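Local coordinates for Exo-beta-1,3-glucanase (Streptomyces sp. SirexAA-E, PDB 4PEY), which hydrolyses laminarin and laminarioligosaccharides from their non-reducing ends as a secreted exo-beta-1,3-glucanase of glycoside hydrolase family 55, yielding glucose and laminaribiose, at residues Glu256-Pro259 against Leu260-Tyr264; Pro268-Ala272 against Glu273-Ala277; Ile387-Ser391 against Asn392-Ile396. The protein carries 1 engineered substitution. All coordinates share one frame; numbering follows the deposited sequence.

Contact 3 is the buried one of the three, whereas contacts 1 and 2 are only partly buried and lie farther from the centre of the chain. Contact 1 ends on strand 263-266, and contact 2 starts in the loop that leads from it to helix 272-280; Tyr264 of contact 1 packs on Ala270, Thr274 and Ile275 of contact 2. Contact 3 stands apart, its nearest atoms about 15 Å from contact 1 and about 16 Å from contact 2. A proline carbonyl and an aliphatic-aromatic pair shape the 3-10 link of contact 1, a threonine caps the helix of contact 2, and in contact 3 a threonine hydroxyl spans a turn between two strands of a beta-helix.

Contact 1: residues Glu256-Pro259 against Leu260-Tyr264; sequences ESLP and LDQFY
Gln262 turns back over Pro259 where strand 255-259 passes through a short 3-10 segment into strand 263-266. The first strand pairs antiparallel with strand 231-243 and the second in parallel with strand 284-287, consistent with the passage between the two beta-helix domains of family 55. CB of Gln262 sits 3.4 Å from Pro259 O, which accepts a hydrogen bond from Gln262 N at 2.9 Å (159°). CG lies beside the backbone N, anti to the carbonyl carbon (chi1 -69°), and in the conformer described, one of two, the extended chain carries the amide across the proline ring. CD of Gln262 meets CD of Pro259 at 3.7 Å, NE2 rests against CD and CG of Pro259, and OE1 ends 3.7 Å from CD2 of Leu258. Pro259 O also lies in the plane of the Phe263 ring at its edge, 3.6 Å from CD1. CB of Leu258 touches CE1 of Phe263 at 3.7 Å, the two side chains crossing at about a right angle; His284 meets the same ring. Leu258 and Phe263 thus meet by van der Waals contact, while polar bonding is left to the backbone, Gln262 N to Pro259 O, followed by Phe263 N to Leu260 O.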
# COMPACT_ATOMS: atom_id res chain seq x y z
N GLU A 256 -21.22 7.01 6.19
CA GLU A 256 -21.82 6.73 7.49
C GLU A 256 -20.80 6.98 8.59
O GLU A 256 -19.61 6.77 8.38
CB GLU A 256 -22.32 5.27 7.54
CG GLU A 256 -23.11 4.88 8.78
CD GLU A 256 -23.29 3.36 8.91
OE1 GLU A 256 -22.75 2.61 8.07
OE2 GLU A 256 -23.97 2.92 9.86
N SER A 257 -21.24 7.43 9.76
CA SER A 257 -20.35 7.57 10.91
C SER A 257 -20.66 6.52 11.97
O SER A 257 -21.82 6.37 12.38
CB SER A 257 -20.44 8.97 11.52
OG SER A 257 -19.92 9.95 10.64
N LEU A 258 -19.63 5.80 12.39
CA LEU A 258 -19.77 4.79 13.44
C LEU A 258 -19.18 5.30 14.75
O LEU A 258 -18.00 5.65 14.80
CB LEU A 258 -19.06 3.49 13.04
CG LEU A 258 -19.54 2.79 11.77
CD1 LEU A 258 -18.59 1.67 11.40
CD2 LEU A 258 -20.96 2.26 11.98
N PRO A 259 -19.99 5.36 15.81
CA PRO A 259 -19.44 5.76 17.12
C PRO A 259 -18.34 4.82 17.61
O PRO A 259 -18.40 3.62 17.34
CB PRO A 259 -20.66 5.70 18.05
CG PRO A 259 -21.85 5.80 17.13
CD PRO A 259 -21.44 5.10 15.87
N LEU A 260 -17.37 5.38 18.34
CA LEU A 260 -16.27 4.59 18.88
C LEU A 260 -16.76 3.46 19.78
O LEU A 260 -16.09 2.42 19.89
CB LEU A 260 -15.30 5.50 19.65
CG LEU A 260 -14.03 4.84 20.19
CD1 LEU A 260 -13.15 4.36 19.04
CD2 LEU A 260 -13.26 5.80 21.08
N ASP A 261 -17.91 3.62 20.43
CA ASP A 261 -18.38 2.57 21.33
C ASP A 261 -18.90 1.36 20.55
O ASP A 261 -19.26 0.34 21.15
CB ASP A 261 -19.43 3.11 22.33
CG ASP A 261 -20.77 3.49 21.70
OD1 ASP A 261 -21.07 3.17 20.54
OD2 ASP A 261 -21.59 4.11 22.43
N GLN A 262 -18.91 1.44 19.22
CA GLN A 262 -19.26 0.28 18.41
C GLN A 262 -18.00 -0.43 17.92
O GLN A 262 -18.07 -1.36 17.11
CB GLN A 262 -20.15 0.69 17.24
CG GLN A 262 -21.55 1.12 17.68
CD GLN A 262 -22.42 1.61 16.54
OE1 GLN A 262 -22.13 1.37 15.37
NE2 GLN A 262 -23.49 2.32 16.89
N PHE A 263 -16.84 0.00 18.42
CA PHE A 263 -15.55 -0.62 18.12
C PHE A 263 -14.96 -1.29 19.35
O PHE A 263 -14.98 -0.71 20.43
CB PHE A 263 -14.54 0.42 17.61
CG PHE A 263 -14.74 0.82 16.18
CD1 PHE A 263 -15.78 1.66 15.81
CD2 PHE A 263 -13.87 0.36 15.20
CE1 PHE A 263 -15.96 2.03 14.49
CE2 PHE A 263 -14.04 0.71 13.87
CZ PHE A 263 -15.08 1.55 13.52
N TYR A 264 -14.43 -2.50 19.17
CA TYR A 264 -13.53 -3.06 20.17
C TYR A 264 -12.17 -2.41 19.97
O TYR A 264 -11.58 -2.50 18.89
CB TYR A 264 -13.42 -4.59 20.04
CG TYR A 264 -12.40 -5.21 20.98
CD1 TYR A 264 -12.40 -4.91 22.33
CD2 TYR A 264 -11.46 -6.12 20.51
CE1 TYR A 264 -11.47 -5.49 23.19
CE2 TYR A 264 -10.53 -6.69 21.36
CZ TYR A 264 -10.54 -6.38 22.69
OH TYR A 264 -9.62 -6.96 23.54

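Contact 2: residues Pro268-Ala272 against Glu273-Ala277; sequences PGATA and ETINA
Thr271 is the N-cap of helix 272-280, its OG1 accepting a hydrogen bond from Thr274 N at 3.1 Å. With chi1 at 63°, OG1 lies between the backbone N and the carbonyl carbon of its own residue, a position from which it reaches the N-H of the first helical turn (157°). The packed side of the cap is formed by Ala272 and Ile275, Ala272 packing on Val294 and Gln296. The N-H of Ile275 bonds to Thr271 O, and its CG1 presses on the same oxygen at 3.3 Å; Tyr264, Val266 and Ile298 also pack against this isoleucine. Ala270 adds a lighter touch, CB to CD1 of Ile275 at 4.4 Å. Asn276 begins the next turn, its N bonded to Ala272 O at 2.8 Å, while its amide, still beside Ala272 O, is bonded outside the helix: OD1 accepts from Glu299 N and ND2 donates to Pro297 O. With an alanine in place of Asn276, Glu299 N and Pro297 O would probably lose these partners and the tie between the helix and strand 298-300 would weaken. The other side is looser and wetter. Thr271 and the Glu273 side chain are exposed, the latter leading away after its CB has passed OG1 of Thr271, and a water accepts from Thr271 N at 3.2 Å and lies 2.8 Å from Thr274 OG1, to which it is also hydrogen-bonded.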
# COMPACT_ATOMS: atom_id res chain seq x y z
N PRO A 268 -2.39 -3.94 23.24
CA PRO A 268 -1.43 -5.01 23.57
C PRO A 268 -1.94 -5.92 24.68
O PRO A 268 -2.42 -5.43 25.70
CB PRO A 268 -0.20 -4.23 24.02
CG PRO A 268 -0.25 -2.99 23.19
CD PRO A 268 -1.71 -2.65 23.05
N GLY A 269 -1.88 -7.23 24.45
CA GLY A 269 -2.40 -8.19 25.40
C GLY A 269 -3.64 -8.91 24.90
O GLY A 269 -3.97 -9.99 25.38
N ALA A 270 -4.33 -8.30 23.95
CA ALA A 270 -5.54 -8.90 23.39
C ALA A 270 -5.23 -10.21 22.68
O ALA A 270 -4.21 -10.33 22.01
CB ALA A 270 -6.23 -7.94 22.43
N THR A 271 -6.11 -11.19 22.84
CA THR A 271 -5.96 -12.47 22.15
C THR A 271 -6.85 -12.51 20.91
O THR A 271 -7.82 -11.76 20.81
CB THR A 271 -6.33 -13.66 23.06
OG1 THR A 271 -7.72 -13.56 23.43
CG2 THR A 271 -5.47 -13.67 24.31
N ALA A 272 -6.52 -13.39 19.98
CA ALA A 272 -7.37 -13.59 18.82
C ALA A 272 -8.76 -14.08 19.26
O ALA A 272 -9.76 -13.74 18.64
CB ALA A 272 -6.74 -14.56 17.85
N GLU A 273 -8.81 -14.88 20.33
CA GLU A 273 -10.10 -15.32 20.86
C GLU A 273 -10.99 -14.14 21.23
O GLU A 273 -12.17 -14.11 20.89
CB GLU A 273 -9.90 -16.22 22.09
CG GLU A 273 -11.18 -16.87 22.59
CD GLU A 273 -10.95 -17.80 23.77
OE1 GLU A 273 -9.96 -18.56 23.74
OE2 GLU A 273 -11.76 -17.77 24.73
N THR A 274 -10.43 -13.15 21.91
CA THR A 274 -11.22 -11.99 22.32
C THR A 274 -11.58 -11.13 21.11
O THR A 274 -12.72 -10.68 20.97
CB THR A 274 -10.48 -11.13 23.36
OG1 THR A 274 -10.26 -11.90 24.55
CG2 THR A 274 -11.30 -9.91 23.72
N ILE A 275 -10.61 -10.91 20.22
CA ILE A 275 -10.86 -10.15 19.01
C ILE A 275 -11.99 -10.80 18.19
O ILE A 275 -12.90 -10.12 17.71
CB ILE A 275 -9.58 -10.04 18.15
CG1 ILE A 275 -8.55 -9.14 18.86
CG2 ILE A 275 -9.89 -9.51 16.76
CD1 ILE A 275 -7.14 -9.29 18.33
N ASN A 276 -11.93 -12.12 18.07
CA ASN A 276 -12.95 -12.83 17.31
C ASN A 276 -14.32 -12.77 17.97
O ASN A 276 -15.34 -12.63 17.28
CB ASN A 276 -12.53 -14.28 17.08
CG ASN A 276 -11.39 -14.40 16.07
OD1 ASN A 276 -11.10 -13.44 15.34
ND2 ASN A 276 -10.76 -15.56 16.02
N ALA A 277 -14.35 -12.87 19.29
CA ALA A 277 -15.59 -12.74 20.05
C ALA A 277 -16.22 -11.36 19.84
O ALA A 277 -17.44 -11.24 19.73
CB ALA A 277 -15.34 -12.98 21.53
O HOH W 1 -7.86 -10.82 25.44

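Contact 3: residues Ile387-Ser391 against Asn392-Ile396; sequences IVVNS and NDTII
Ser391 O receives the hydroxyl of Thr394 in a hydrogen bond of 2.7 Å, OG1 being the donor. The hydroxyl comes from above the carbonyl plane, 47° out of it. Thr394 holds OG1 beside its own backbone N (chi1 -62°), which brings the oxygen back over the turn and to 3.4 Å from CB of Ser391. The other branch, CG2, meets CG1 of Val389 at 3.8 Å, and CB of Thr394 lies 3.7 Å from that same methyl; the two side chains meet end-on. One beta-branched residue therefore spans the turn with its hydroxyl and fills the inner side with carbon. The turn, type II from Ser391 to Thr394, links strand 385-389 to strand 395-397, which lie on two different faces of the right-handed beta-helix characteristic of family 55. Asp393 occupies its third position with a positive phi of 72°. Around the bend, polar side chains bond to neighbouring loops: Asn392 OD1 accepts from Asp426 N and its ND2 donates to Asp360 OD1, while Asn390 ND2 donates to Gly353 O. Next along the strand, in the conformer of Ile396 described here, one of two, CD1 of Ile396 meets CG2 of Val389 at 4.1 Å, the two side chains lying alongside and running opposite ways, and Leu368 packs on Ile396.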
# COMPACT_ATOMS: atom_id res chain seq x y z
N ILE A 387 -1.13 -13.17 0.30
CA ILE A 387 -2.55 -12.82 0.25
C ILE A 387 -3.28 -13.64 -0.80
O ILE A 387 -2.88 -13.66 -1.96
CB ILE A 387 -2.79 -11.32 -0.05
CG1 ILE A 387 -1.99 -10.43 0.91
CG2 ILE A 387 -4.29 -11.01 -0.01
CD1 ILE A 387 -2.27 -8.92 0.75
N VAL A 388 -4.34 -14.32 -0.38
CA VAL A 388 -5.21 -15.03 -1.32
C VAL A 388 -6.54 -14.29 -1.36
O VAL A 388 -7.21 -14.15 -0.33
CB VAL A 388 -5.43 -16.50 -0.91
CG1 VAL A 388 -6.39 -17.19 -1.89
CG2 VAL A 388 -4.11 -17.25 -0.84
N VAL A 389 -6.91 -13.79 -2.54
CA VAL A 389 -8.19 -13.10 -2.68
C VAL A 389 -9.18 -14.01 -3.40
O VAL A 389 -9.13 -14.17 -4.62
CB VAL A 389 -8.05 -11.77 -3.45
CG1 VAL A 389 -9.41 -11.08 -3.56
CG2 VAL A 389 -7.05 -10.86 -2.75
N ASN A 390 -10.08 -14.61 -2.62
CA ASN A 390 -11.11 -15.50 -3.15
C ASN A 390 -12.40 -14.77 -3.51
O ASN A 390 -13.05 -15.09 -4.51
CB ASN A 390 -11.42 -16.60 -2.12
CG ASN A 390 -10.28 -17.58 -1.97
OD1 ASN A 390 -9.82 -18.17 -2.95
ND2 ASN A 390 -9.81 -17.76 -0.73
N SER A 391 -12.78 -13.78 -2.70
CA SER A 391 -14.09 -13.13 -2.86
C SER A 391 -14.21 -12.28 -4.12
O SER A 391 -13.35 -11.43 -4.40
CB SER A 391 -14.41 -12.26 -1.65
OG SER A 391 -14.55 -13.05 -0.48
N ASN A 392 -15.29 -12.51 -4.86
CA ASN A 392 -15.61 -11.70 -6.03
C ASN A 392 -15.78 -10.23 -5.65
O ASN A 392 -16.26 -9.93 -4.55
CB ASN A 392 -16.89 -12.20 -6.71
CG ASN A 392 -16.72 -13.57 -7.36
OD1 ASN A 392 -15.61 -14.08 -7.49
ND2 ASN A 392 -17.83 -14.16 -7.76
N ASP A 393 -15.39 -9.35 -6.57
CA ASP A 393 -15.60 -7.90 -6.50
C ASP A 393 -14.72 -7.19 -5.47
O ASP A 393 -14.89 -6.00 -5.23
CB ASP A 393 -17.08 -7.57 -6.24
CG ASP A 393 -18.00 -8.19 -7.28
OD1 ASP A 393 -18.00 -7.70 -8.44
OD2 ASP A 393 -18.70 -9.17 -6.95
N THR A 394 -13.78 -7.91 -4.88
CA THR A 394 -12.91 -7.34 -3.86
C THR A 394 -12.07 -6.19 -4.45
O THR A 394 -11.61 -6.27 -5.60
CB THR A 394 -11.97 -8.42 -3.26
OG1 THR A 394 -12.77 -9.42 -2.62
CG2 THR A 394 -10.99 -7.83 -2.24
N ILE A 395 -11.90 -5.14 -3.66
CA ILE A 395 -11.03 -4.02 -4.02
C ILE A 395 -9.75 -4.06 -3.20
O ILE A 395 -9.81 -4.11 -1.97
CB ILE A 395 -11.70 -2.65 -3.80
CG1 ILE A 395 -12.99 -2.53 -4.61
CG2 ILE A 395 -10.74 -1.50 -4.15
CD1 ILE A 395 -13.84 -1.33 -4.22
N ILE A 396 -8.61 -4.06 -3.89
CA ILE A 396 -7.32 -3.96 -3.23
C ILE A 396 -6.77 -2.58 -3.57
O ILE A 396 -6.29 -2.36 -4.68
CB ILE A 396 -6.34 -5.05 -3.70
CG1 ILE A 396 -6.99 -6.43 -3.63
CG2 ILE A 396 -5.05 -5.00 -2.89
CD1 ILE A 396 -7.36 -6.85 -2.24